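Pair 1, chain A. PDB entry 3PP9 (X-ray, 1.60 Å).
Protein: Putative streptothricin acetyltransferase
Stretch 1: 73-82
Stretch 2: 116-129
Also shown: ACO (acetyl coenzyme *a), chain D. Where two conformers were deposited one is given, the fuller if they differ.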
# COMPACT_ATOMS: atom_id res chain seq x y z
N LYS A 73 -11.09 -1.17 20.17
CA LYS A 73 -11.43 -1.16 18.76
C LYS A 73 -11.61 -2.58 18.28
O LYS A 73 -10.84 -3.47 18.64
CB LYS A 73 -10.29 -0.56 17.94
CG LYS A 73 -9.84 0.83 18.37
CD LYS A 73 -10.82 1.94 18.12
CE LYS A 73 -10.97 2.26 16.66
NZ LYS A 73 -11.72 3.55 16.49
N PRO A 74 -12.60 -2.79 17.42
CA PRO A 74 -12.76 -4.15 16.94
C PRO A 74 -11.66 -4.68 16.04
O PRO A 74 -11.23 -5.84 16.20
CB PRO A 74 -14.05 -4.08 16.11
CG PRO A 74 -14.73 -2.84 16.52
CD PRO A 74 -13.71 -1.91 17.04
N ASN A 75 -11.14 -3.84 15.15
CA ASN A 75 -10.17 -4.30 14.15
C ASN A 75 -8.75 -3.79 14.26
O ASN A 75 -8.00 -3.85 13.30
CB ASN A 75 -10.69 -4.01 12.74
CG ASN A 75 -11.93 -4.80 12.40
OD1 ASN A 75 -12.19 -5.86 12.97
ND2 ASN A 75 -12.68 -4.30 11.44
N GLN A 76 -8.41 -3.24 15.41
CA GLN A 76 -7.03 -2.80 15.61
C GLN A 76 -6.73 -2.95 17.10
O GLN A 76 -7.65 -2.97 17.93
CB GLN A 76 -6.73 -1.43 14.99
CG GLN A 76 -7.30 -0.22 15.64
CD GLN A 76 -6.93 1.06 14.86
OE1 GLN A 76 -6.60 1.01 13.67
NE2 GLN A 76 -6.99 2.20 15.53
N ILE A 77 -5.46 -3.12 17.43
CA ILE A 77 -5.07 -3.35 18.80
C ILE A 77 -3.58 -3.14 18.98
O ILE A 77 -2.84 -3.15 18.00
CB ILE A 77 -5.38 -4.86 19.15
CG1 ILE A 77 -5.29 -5.18 20.64
CG2 ILE A 77 -4.46 -5.81 18.38
CD1 ILE A 77 -5.94 -6.58 20.96
N ILE A 78 -3.19 -2.91 20.22
CA ILE A 78 -1.77 -2.83 20.61
C ILE A 78 -1.51 -3.84 21.72
O ILE A 78 -2.32 -3.97 22.67
CB ILE A 78 -1.33 -1.42 21.06
CG1 ILE A 78 -1.32 -0.50 19.85
CG2 ILE A 78 0.06 -1.47 21.71
CD1 ILE A 78 -1.01 0.98 20.15
N TYR A 79 -0.44 -4.61 21.57
CA TYR A 79 -0.01 -5.50 22.64
C TYR A 79 1.30 -4.94 23.16
O TYR A 79 2.13 -4.50 22.37
CB TYR A 79 0.20 -6.94 22.20
CG TYR A 79 -1.07 -7.66 21.88
CD1 TYR A 79 -1.84 -8.22 22.88
CD2 TYR A 79 -1.49 -7.81 20.57
CE1 TYR A 79 -3.03 -8.89 22.59
CE2 TYR A 79 -2.65 -8.50 20.27
CZ TYR A 79 -3.41 -9.03 21.28
OH TYR A 79 -4.58 -9.72 20.98
N ILE A 80 1.46 -4.95 24.47
CA ILE A 80 2.69 -4.49 25.11
C ILE A 80 3.43 -5.65 25.76
O ILE A 80 2.83 -6.62 26.22
CB ILE A 80 2.44 -3.37 26.19
CG1 ILE A 80 1.40 -3.80 27.25
CG2 ILE A 80 2.01 -2.08 25.51
CD1 ILE A 80 1.16 -2.79 28.41
N ALA A 81 4.75 -5.54 25.79
CA ALA A 81 5.62 -6.50 26.43
C ALA A 81 6.08 -5.89 27.76
O ALA A 81 6.71 -4.82 27.78
CB ALA A 81 6.83 -6.79 25.55
N LEU A 82 5.81 -6.58 28.86
CA LEU A 82 6.17 -6.14 30.19
C LEU A 82 7.22 -7.04 30.82
O LEU A 82 7.04 -8.26 30.87
CB LEU A 82 4.92 -6.16 31.09
CG LEU A 82 3.90 -5.08 30.74
CD1 LEU A 82 2.50 -5.52 31.16
CD2 LEU A 82 4.32 -3.78 31.39
N GLY A 116 14.53 -12.47 22.24
CA GLY A 116 13.25 -13.13 21.98
C GLY A 116 11.95 -12.41 22.21
O GLY A 116 10.86 -12.97 22.00
N VAL A 117 12.01 -11.15 22.63
CA VAL A 117 10.81 -10.38 22.90
C VAL A 117 9.98 -10.15 21.63
O VAL A 117 8.75 -10.33 21.61
CB VAL A 117 11.14 -9.06 23.61
CG1 VAL A 117 9.86 -8.26 23.85
CG2 VAL A 117 11.83 -9.31 24.93
N GLY A 118 10.64 -9.78 20.56
CA GLY A 118 9.96 -9.55 19.28
C GLY A 118 9.21 -10.79 18.80
O GLY A 118 8.06 -10.69 18.34
N LYS A 119 9.85 -11.95 18.88
CA LYS A 119 9.17 -13.18 18.46
C LYS A 119 7.90 -13.42 19.26
O LYS A 119 6.90 -13.92 18.73
CB LYS A 119 10.11 -14.38 18.58
CG LYS A 119 9.48 -15.70 18.16
CD LYS A 119 10.45 -16.88 18.29
CE LYS A 119 11.65 -16.78 17.37
NZ LYS A 119 12.50 -18.01 17.42
N ARG A 120 7.94 -13.11 20.56
CA ARG A 120 6.77 -13.29 21.43
C ARG A 120 5.65 -12.31 21.02
O ARG A 120 4.48 -12.64 21.08
CB ARG A 120 7.13 -13.10 22.91
CG ARG A 120 7.91 -14.23 23.53
CD ARG A 120 7.00 -15.40 23.87
NE ARG A 120 5.97 -14.97 24.83
CZ ARG A 120 6.11 -14.94 26.15
NH1 ARG A 120 7.24 -15.33 26.74
NH2 ARG A 120 5.10 -14.51 26.91
N LEU A 121 6.02 -11.10 20.60
CA LEU A 121 5.02 -10.12 20.15
C LEU A 121 4.35 -10.64 18.86
O LEU A 121 3.13 -10.53 18.72
CB LEU A 121 5.61 -8.73 19.99
CG LEU A 121 5.93 -8.02 21.28
CD1 LEU A 121 6.89 -6.84 21.04
CD2 LEU A 121 4.68 -7.52 21.98
N ILE A 122 5.15 -11.19 17.95
CA ILE A 122 4.65 -11.75 16.70
C ILE A 122 3.71 -12.92 17.01
O ILE A 122 2.64 -13.05 16.42
CB ILE A 122 5.81 -12.18 15.76
CG1 ILE A 122 6.57 -10.97 15.24
CG2 ILE A 122 5.28 -12.99 14.56
CD1 ILE A 122 5.76 -10.00 14.38
N ALA A 123 4.09 -13.78 17.96
CA ALA A 123 3.23 -14.90 18.31
C ALA A 123 1.86 -14.40 18.76
O ALA A 123 0.83 -14.95 18.37
CB ALA A 123 3.86 -15.75 19.39
N GLN A 124 1.84 -13.35 19.58
CA GLN A 124 0.56 -12.81 20.03
C GLN A 124 -0.23 -12.20 18.87
O GLN A 124 -1.44 -12.30 18.84
CB GLN A 124 0.74 -11.79 21.15
CG GLN A 124 -0.56 -11.23 21.69
CD GLN A 124 -1.44 -12.26 22.34
OE1 GLN A 124 -1.03 -12.92 23.29
NE2 GLN A 124 -2.68 -12.39 21.86
N ALA A 125 0.46 -11.57 17.94
CA ALA A 125 -0.18 -10.98 16.78
C ALA A 125 -0.82 -12.07 15.95
O ALA A 125 -1.91 -11.87 15.42
CB ALA A 125 0.84 -10.18 15.95
N LYS A 126 -0.18 -13.23 15.84
CA LYS A 126 -0.75 -14.34 15.09
C LYS A 126 -2.03 -14.80 15.77
O LYS A 126 -2.99 -15.11 15.09
CB LYS A 126 0.23 -15.49 14.90
CG LYS A 126 1.42 -15.13 14.06
CD LYS A 126 2.28 -16.32 13.66
CE LYS A 126 2.86 -17.10 14.82
NZ LYS A 126 3.71 -18.22 14.29
N GLN A 127 -2.04 -14.89 17.10
CA GLN A 127 -3.25 -15.30 17.83
C GLN A 127 -4.39 -14.32 17.56
O GLN A 127 -5.52 -14.72 17.30
CB GLN A 127 -2.99 -15.35 19.35
CG GLN A 127 -1.99 -16.41 19.81
CD GLN A 127 -2.57 -17.81 19.84
OE1 GLN A 127 -1.89 -18.76 20.24
NE2 GLN A 127 -3.83 -17.94 19.44
N TRP A 128 -4.09 -13.03 17.62
CA TRP A 128 -5.10 -12.00 17.37
C TRP A 128 -5.67 -12.14 15.95
O TRP A 128 -6.89 -12.11 15.75
CB TRP A 128 -4.49 -10.62 17.57
CG TRP A 128 -5.44 -9.49 17.34
CD1 TRP A 128 -6.37 -9.01 18.22
CD2 TRP A 128 -5.53 -8.66 16.17
NE1 TRP A 128 -7.06 -7.96 17.66
CE2 TRP A 128 -6.55 -7.71 16.42
CE3 TRP A 128 -4.83 -8.60 14.96
CZ2 TRP A 128 -6.88 -6.72 15.49
CZ3 TRP A 128 -5.18 -7.64 14.04
CH2 TRP A 128 -6.19 -6.71 14.31
N ALA A 129 -4.78 -12.32 14.98
CA ALA A 129 -5.20 -12.48 13.60
C ALA A 129 -6.13 -13.67 13.48
O ALA A 129 -7.20 -13.58 12.88
CB ALA A 129 -3.97 -12.69 12.72
N1A ACO D . 19.95 -9.58 12.61
C2A ACO D . 19.72 -10.88 12.33
N3A ACO D . 18.77 -11.60 12.94
C4A ACO D . 17.98 -11.03 13.88
C5A ACO D . 18.19 -9.62 14.24
C6A ACO D . 19.26 -8.90 13.55
N6A ACO D . 19.48 -7.61 13.85
N7A ACO D . 17.31 -9.31 15.20
C8A ACO D . 16.58 -10.42 15.44
N9A ACO D . 16.98 -11.44 14.65
C1B ACO D . 16.48 -12.83 14.66
C2B ACO D . 16.98 -13.48 15.95
O2B ACO D . 18.31 -14.02 15.88
C3B ACO D . 15.94 -14.53 16.22
O3B ACO D . 16.29 -15.71 15.49
P3B ACO D . 16.13 -17.18 16.11
O7A ACO D . 14.64 -17.33 16.36
O8A ACO D . 16.98 -17.14 17.35
O9A ACO D . 16.67 -18.04 14.98
C4B ACO D . 14.67 -13.94 15.65
O4B ACO D . 15.06 -12.94 14.69
C5B ACO D . 13.81 -13.33 16.74
O5B ACO D . 14.48 -12.18 17.26
P1A ACO D . 13.98 -11.46 18.61
O1A ACO D . 15.09 -11.49 19.63
O2A ACO D . 12.64 -12.06 18.94
O3A ACO D . 13.79 -9.96 18.04
P2A ACO D . 13.82 -8.61 18.89
O4A ACO D . 15.23 -8.11 18.79
O5A ACO D . 13.19 -8.76 20.25
O6A ACO D . 12.82 -7.65 18.06
CBP ACO D . 12.67 -5.99 16.33
CCP ACO D . 12.96 -7.45 16.67
CDP ACO D . 12.70 -5.83 14.82
CEP ACO D . 11.29 -5.61 16.87
CAP ACO D . 13.72 -5.08 16.97
OAP ACO D . 15.00 -5.27 16.30
C9P ACO D . 13.40 -3.62 16.89
O9P ACO D . 12.62 -3.10 17.65
N8P ACO D . 14.01 -2.88 15.95
C7P ACO D . 13.81 -1.43 15.82
C6P ACO D . 12.43 -1.05 15.36
C5P ACO D . 12.15 -1.71 14.04
O5P ACO D . 13.00 -1.78 13.17
N4P ACO D . 10.95 -2.22 13.88
C3P ACO D . 10.51 -2.89 12.66
C2P ACO D . 10.13 -1.79 11.67
S1P ACO D . 9.07 -2.40 10.38
C ACO D . 7.57 -2.47 11.14
O ACO D . 7.45 -2.16 12.31
CH3 ACO D . 6.39 -2.92 10.35
O HOH W 1 -9.36 -6.23 18.56

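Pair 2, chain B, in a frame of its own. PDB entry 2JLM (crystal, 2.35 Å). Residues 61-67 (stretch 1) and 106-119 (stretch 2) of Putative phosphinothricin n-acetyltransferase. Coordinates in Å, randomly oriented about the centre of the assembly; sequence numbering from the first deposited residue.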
# COMPACT_ATOMS: atom_id res chain seq x y z
N PHE B 61 3.89 -2.55 9.46
CA PHE B 61 5.10 -3.08 10.07
C PHE B 61 5.43 -4.44 9.46
O PHE B 61 4.59 -5.35 9.46
CB PHE B 61 4.92 -3.24 11.58
CG PHE B 61 4.82 -1.92 12.32
CD1 PHE B 61 5.39 -0.77 11.79
CD2 PHE B 61 4.19 -1.86 13.54
CE1 PHE B 61 5.30 0.43 12.47
CE2 PHE B 61 4.10 -0.66 14.23
CZ PHE B 61 4.66 0.48 13.70
N PRO B 62 6.65 -4.58 8.93
CA PRO B 62 6.99 -5.84 8.27
C PRO B 62 7.14 -6.99 9.26
O PRO B 62 7.51 -6.77 10.42
CB PRO B 62 8.34 -5.53 7.60
CG PRO B 62 8.92 -4.42 8.42
CD PRO B 62 7.77 -3.63 8.97
N ILE B 63 6.83 -8.20 8.83
CA ILE B 63 7.21 -9.40 9.57
C ILE B 63 7.94 -10.31 8.59
O ILE B 63 7.31 -10.92 7.72
CB ILE B 63 5.99 -10.12 10.18
CG1 ILE B 63 5.00 -9.12 10.78
CG2 ILE B 63 6.43 -11.12 11.25
CD1 ILE B 63 3.78 -9.81 11.40
N ILE B 64 9.26 -10.39 8.72
CA ILE B 64 10.08 -11.15 7.80
C ILE B 64 10.48 -12.49 8.40
O ILE B 64 11.10 -12.54 9.46
CB ILE B 64 11.34 -10.36 7.38
CG1 ILE B 64 10.95 -9.01 6.77
CG2 ILE B 64 12.16 -11.15 6.39
CD1 ILE B 64 12.16 -8.14 6.36
N GLY B 65 10.12 -13.57 7.73
CA GLY B 65 10.37 -14.90 8.26
C GLY B 65 11.42 -15.66 7.48
O GLY B 65 11.76 -15.31 6.35
N ALA B 66 11.96 -16.71 8.10
CA ALA B 66 12.91 -17.59 7.42
C ALA B 66 12.34 -19.00 7.47
O ALA B 66 11.95 -19.48 8.54
CB ALA B 66 14.28 -17.53 8.08
N VAL B 67 12.28 -19.65 6.32
CA VAL B 67 11.63 -20.96 6.23
C VAL B 67 12.55 -22.00 5.62
O VAL B 67 13.28 -21.71 4.67
CB VAL B 67 10.33 -20.85 5.44
CG1 VAL B 67 9.78 -22.22 5.14
CG2 VAL B 67 9.31 -20.04 6.24
N GLY B 106 23.31 -18.61 12.52
CA GLY B 106 23.46 -17.36 11.79
C GLY B 106 22.15 -16.88 11.18
O GLY B 106 22.12 -16.01 10.30
N LEU B 107 21.05 -17.46 11.64
CA LEU B 107 19.74 -17.02 11.19
C LEU B 107 19.44 -15.56 11.59
O LEU B 107 18.88 -14.80 10.81
CB LEU B 107 18.67 -17.99 11.69
CG LEU B 107 18.56 -19.24 10.81
CD1 LEU B 107 17.47 -20.19 11.29
CD2 LEU B 107 18.31 -18.82 9.38
N SER B 108 19.82 -15.19 12.81
CA SER B 108 19.56 -13.85 13.34
C SER B 108 20.15 -12.81 12.45
O SER B 108 19.56 -11.76 12.21
CB SER B 108 20.19 -13.68 14.74
OG SER B 108 19.36 -14.26 15.72
N LYS B 109 21.35 -13.10 11.96
CA LYS B 109 22.08 -12.14 11.17
C LYS B 109 21.42 -11.97 9.80
O LYS B 109 21.25 -10.85 9.33
CB LYS B 109 23.55 -12.57 11.07
CG LYS B 109 24.47 -11.54 10.40
CD LYS B 109 25.86 -12.11 10.15
N HIS B 110 21.03 -13.08 9.18
CA HIS B 110 20.32 -13.05 7.90
C HIS B 110 19.02 -12.25 8.00
O HIS B 110 18.75 -11.39 7.18
CB HIS B 110 19.96 -14.47 7.44
CG HIS B 110 21.14 -15.31 7.08
ND1 HIS B 110 22.07 -14.91 6.15
CD2 HIS B 110 21.54 -16.53 7.52
CE1 HIS B 110 22.99 -15.85 6.03
NE2 HIS B 110 22.69 -16.84 6.85
N LEU B 111 18.21 -12.58 9.00
CA LEU B 111 16.95 -11.87 9.20
C LEU B 111 17.20 -10.39 9.47
O LEU B 111 16.55 -9.52 8.89
CB LEU B 111 16.14 -12.52 10.32
CG LEU B 111 15.51 -13.86 9.89
CD1 LEU B 111 15.11 -14.71 11.10
CD2 LEU B 111 14.30 -13.65 8.95
N MET B 112 18.17 -10.09 10.34
CA MET B 112 18.51 -8.70 10.61
C MET B 112 18.95 -7.98 9.33
O MET B 112 18.52 -6.86 9.06
CB MET B 112 19.57 -8.56 11.70
CG MET B 112 19.00 -8.66 13.12
SD MET B 112 17.57 -7.58 13.39
CE MET B 112 18.33 -6.00 13.03
N ASN B 113 19.79 -8.63 8.53
CA ASN B 113 20.21 -8.02 7.28
C ASN B 113 19.02 -7.69 6.37
O ASN B 113 18.97 -6.63 5.75
CB ASN B 113 21.21 -8.91 6.54
CG ASN B 113 22.64 -8.65 6.97
OD1 ASN B 113 23.02 -7.53 7.32
ND2 ASN B 113 23.46 -9.70 6.95
N GLU B 114 18.07 -8.61 6.29
CA GLU B 114 16.91 -8.39 5.44
C GLU B 114 16.02 -7.28 6.04
O GLU B 114 15.53 -6.41 5.32
CB GLU B 114 16.16 -9.72 5.24
CG GLU B 114 15.14 -9.73 4.10
CD GLU B 114 15.78 -9.78 2.70
OE1 GLU B 114 17.02 -9.85 2.59
OE2 GLU B 114 15.01 -9.74 1.71
N LEU B 115 15.84 -7.29 7.36
CA LEU B 115 15.06 -6.25 8.03
C LEU B 115 15.66 -4.86 7.83
O LEU B 115 14.93 -3.89 7.65
CB LEU B 115 14.96 -6.52 9.53
CG LEU B 115 13.84 -5.75 10.22
CD1 LEU B 115 12.50 -6.21 9.66
CD2 LEU B 115 13.90 -5.95 11.72
N ILE B 116 16.98 -4.77 7.87
CA ILE B 116 17.65 -3.49 7.70
C ILE B 116 17.45 -2.96 6.28
O ILE B 116 17.22 -1.76 6.07
CB ILE B 116 19.13 -3.60 8.04
CG1 ILE B 116 19.29 -3.90 9.54
CG2 ILE B 116 19.90 -2.33 7.66
CD1 ILE B 116 20.73 -4.17 9.96
N LYS B 117 17.54 -3.87 5.31
CA LYS B 117 17.24 -3.52 3.92
C LYS B 117 15.83 -2.96 3.83
O LYS B 117 15.61 -1.94 3.19
CB LYS B 117 17.40 -4.74 3.00
CG LYS B 117 18.85 -5.00 2.57
CD LYS B 117 18.98 -6.27 1.73
N ARG B 118 14.89 -3.61 4.51
CA ARG B 118 13.51 -3.14 4.53
C ARG B 118 13.36 -1.75 5.17
O ARG B 118 12.55 -0.94 4.72
CB ARG B 118 12.61 -4.15 5.25
CG ARG B 118 11.11 -3.96 4.99
CD ARG B 118 10.76 -4.29 3.54
NE ARG B 118 11.11 -5.67 3.23
CZ ARG B 118 10.30 -6.70 3.43
NH1 ARG B 118 10.70 -7.94 3.13
NH2 ARG B 118 9.08 -6.51 3.91
N ALA B 119 14.15 -1.49 6.21
CA ALA B 119 14.12 -0.19 6.90
C ALA B 119 14.53 0.92 5.95
O ALA B 119 13.89 1.98 5.90
CB ALA B 119 15.04 -0.20 8.15

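In both pairs a strand lies across one side of a helix and runs nearly against it: the N-to-C directions make 146° in pair 1 and 145° in pair 2, with axes 9.3 and 9.0 Å apart at closest approach. Fourteen central residues superpose with an RMSD of 0.5 Å. Alternate positions set the first rule: A:Ile77, A:Tyr79 and A:Ala81, matched by B:Pro62, B:Ile64 and B:Ala66, point toward the helix. No direct hydrogen bond clearly joins the two elements in either pair, and the direct contacts are largely apolar.

The end where the helix begins is nearly the same in both. A:Ala81 CB lies 3.8 Å from A:Val117 CG1 and 4.2 Å from A:Leu121 CD2; B:Ala66 CB lies 4.4 Å from B:Leu107 CD2 and 4.0 Å from B:Leu111 CD2. The alanine CB packs against the leucine, whose CB points sideways in both pairs but whose end swings in with nearly the same rotamer, m then t. Before each helix sits a glycine, A:Gly116 or B:Gly106, with positive phi, where a CB would jam against the preceding carbonyl. In pair 1, A:Gly118 is bare for a different reason: a CB there would clash with O6A of the acetyl coenzyme A, at 2.4 Å. The cofactor's O5A accepts a hydrogen bond from A:Gly118 N at 2.8 Å.

Toward the other end the solutions diverge. Pair 1 builds with rings. A:Tyr79 turns its edge toward the face of A:Trp128, with planes at 78°, while A:Gln124 CG sits over the tyrosine face, 3.3 Å from the ring centroid. A:Ile77 CG2 covers the indole, 3.5 Å from the centroid of its five-membered ring. A water accepts from A:Trp128 NE1 at 3.0 Å and lies 3.0 Å from A:Pro74 O, giving the indole nitrogen a polar partner.

Pair 2 has B:Ile64 where pair 1 has A:Tyr79, and B:Arg118 where it has A:Trp128. A flat group is again present, now a guanidinium: B:Ile64 CD1 lies over one face, 3.6 Å from B:Arg118 NH1. B:Arg118 NH1 and NH2 are hydrogen-bonded elsewhere in the structure. Where pair 1 has the small A:Ala125, outside the contact, pair 2 has B:Leu115, whose CD1 reaches B:Ile64 CD1 at 3.8 Å and B:Pro62 CG at 4.2 Å. At this position, then, the smaller B:Ile64 is met by a leucine whose counterpart takes no part in the contact of pair 1, on almost the same backbone.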